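Local coordinates for protein YfnB (Bacillus subtilis, PDB 3ED5) that is a putative hydrolase of the HAD-like superfamily that may act as a 5'-nucleotidase, at residues T131-K134 against R135-S139. Residues are numbered along the deposited sequence; the frame is centred on the assembly and turned at random.
Sequences TQYK and RLRDS. With FMT (formic acid), chain G.
Gln132 and Arg135 run side by side on one face of helix 129-138, with amide and guanidinium planes 27° apart. Gln132 OE1 meets the guanidinium at its edge and in its plane, 3.0 Å from Arg135 NH1, though the bend at hydrogen (124°) makes this bond weak. The stronger partner of both side chains is Asp15: its carboxylate takes a salt bridge from Arg135 NH1 and a hydrogen bond from Gln132 NE2. Thr131 CG2 packs 3.7 Å from Arg135 CD. The helix is the crossover of a beta-alpha-beta unit between strands 120-125 and 147-150 of the Rossmann-like HAD core, and the side chain of Gln132 is about 6 Å from that of Asp13, the probable nucleophile. Further round, Lys134 leaves with CG anti to its backbone N, and a final bend at chi4 brings NZ into a 2.8 Å salt bridge with Asp138 OD2, which it meets nearly along the C-O axis; NZ also donates to the carbonyl O of Glu99. Arg137 NH2 sits at the edge of the Tyr133 ring, 3.8 Å from CD2, with ring and guanidinium planes 44° apart; the same nitrogen donates to O2 of a formic acid, probably from the crystallisation liquor, at 2.8 Å.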
# COMPACT_ATOMS: atom_id res chain seq x y z
N THR A 131 -7.43 -5.61 -7.61
CA THR A 131 -7.90 -5.12 -6.33
C THR A 131 -7.68 -3.61 -6.21
O THR A 131 -8.57 -2.87 -5.77
CB THR A 131 -7.19 -5.83 -5.17
OG1 THR A 131 -7.49 -7.22 -5.23
CG2 THR A 131 -7.67 -5.26 -3.82
N GLN A 132 -6.51 -3.15 -6.64
CA GLN A 132 -6.17 -1.75 -6.47
C GLN A 132 -6.95 -0.89 -7.45
O GLN A 132 -7.47 0.17 -7.06
CB GLN A 132 -4.65 -1.57 -6.64
CG GLN A 132 -3.75 -2.39 -5.63
CD GLN A 132 -4.15 -2.22 -4.16
OE1 GLN A 132 -5.25 -2.61 -3.75
NE2 GLN A 132 -3.22 -1.74 -3.35
N TYR A 133 -7.05 -1.34 -8.70
CA TYR A 133 -7.84 -0.64 -9.71
C TYR A 133 -9.30 -0.50 -9.23
O TYR A 133 -9.90 0.59 -9.28
CB TYR A 133 -7.81 -1.36 -11.06
CG TYR A 133 -6.65 -0.92 -11.96
CD1 TYR A 133 -5.34 -1.29 -11.69
CD2 TYR A 133 -6.89 -0.11 -13.07
CE1 TYR A 133 -4.27 -0.89 -12.54
CE2 TYR A 133 -5.84 0.30 -13.92
CZ TYR A 133 -4.54 -0.10 -13.65
OH TYR A 133 -3.51 0.32 -14.49
N LYS A 134 -9.85 -1.61 -8.75
CA LYS A 134 -11.25 -1.60 -8.33
C LYS A 134 -11.51 -0.66 -7.15
O LYS A 134 -12.44 0.16 -7.21
CB LYS A 134 -11.75 -3.02 -8.02
CG LYS A 134 -13.22 -3.03 -7.57
CD LYS A 134 -13.73 -4.47 -7.36
CE LYS A 134 -15.23 -4.53 -7.20
NZ LYS A 134 -15.70 -3.74 -6.02
N ARG A 135 -10.68 -0.74 -6.11
CA ARG A 135 -10.85 0.11 -4.91
C ARG A 135 -10.58 1.59 -5.23
O ARG A 135 -11.29 2.47 -4.72
CB ARG A 135 -9.97 -0.41 -3.77
CG ARG A 135 -10.52 -1.77 -3.24
CD ARG A 135 -9.48 -2.44 -2.37
NE ARG A 135 -9.16 -1.62 -1.18
CZ ARG A 135 -7.94 -1.26 -0.79
NH1 ARG A 135 -6.85 -1.61 -1.48
NH2 ARG A 135 -7.80 -0.55 0.33
N LEU A 136 -9.61 1.87 -6.10
CA LEU A 136 -9.42 3.25 -6.53
C LEU A 136 -10.62 3.77 -7.33
O LEU A 136 -10.98 4.97 -7.22
CB LEU A 136 -8.13 3.42 -7.36
CG LEU A 136 -6.85 3.26 -6.54
CD1 LEU A 136 -5.65 3.09 -7.49
CD2 LEU A 136 -6.62 4.41 -5.53
N ARG A 137 -11.20 2.92 -8.18
CA ARG A 137 -12.38 3.35 -8.94
C ARG A 137 -13.57 3.61 -8.01
O ARG A 137 -14.24 4.63 -8.12
CB ARG A 137 -12.77 2.34 -10.02
CG ARG A 137 -11.86 2.37 -11.23
CD ARG A 137 -12.49 1.62 -12.41
NE ARG A 137 -11.68 1.78 -13.62
CZ ARG A 137 -10.84 0.85 -14.10
NH1 ARG A 137 -10.15 1.11 -15.19
NH2 ARG A 137 -10.70 -0.33 -13.49
N ASP A 138 -13.83 2.65 -7.12
CA ASP A 138 -15.01 2.73 -6.27
C ASP A 138 -14.99 3.90 -5.28
O ASP A 138 -16.05 4.41 -4.92
CB ASP A 138 -15.17 1.40 -5.48
CG ASP A 138 -15.51 0.19 -6.38
OD1 ASP A 138 -15.89 0.35 -7.55
OD2 ASP A 138 -15.46 -0.97 -5.87
N SER A 139 -13.80 4.32 -4.85
CA SER A 139 -13.63 5.45 -3.93
C SER A 139 -13.56 6.80 -4.70
O SER A 139 -13.47 7.86 -4.07
CB SER A 139 -12.31 5.29 -3.15
OG SER A 139 -11.18 5.27 -4.04
C FMT G . -13.36 -2.10 -12.07
O1 FMT G . -13.81 -1.69 -13.16
O2 FMT G . -12.22 -1.85 -11.65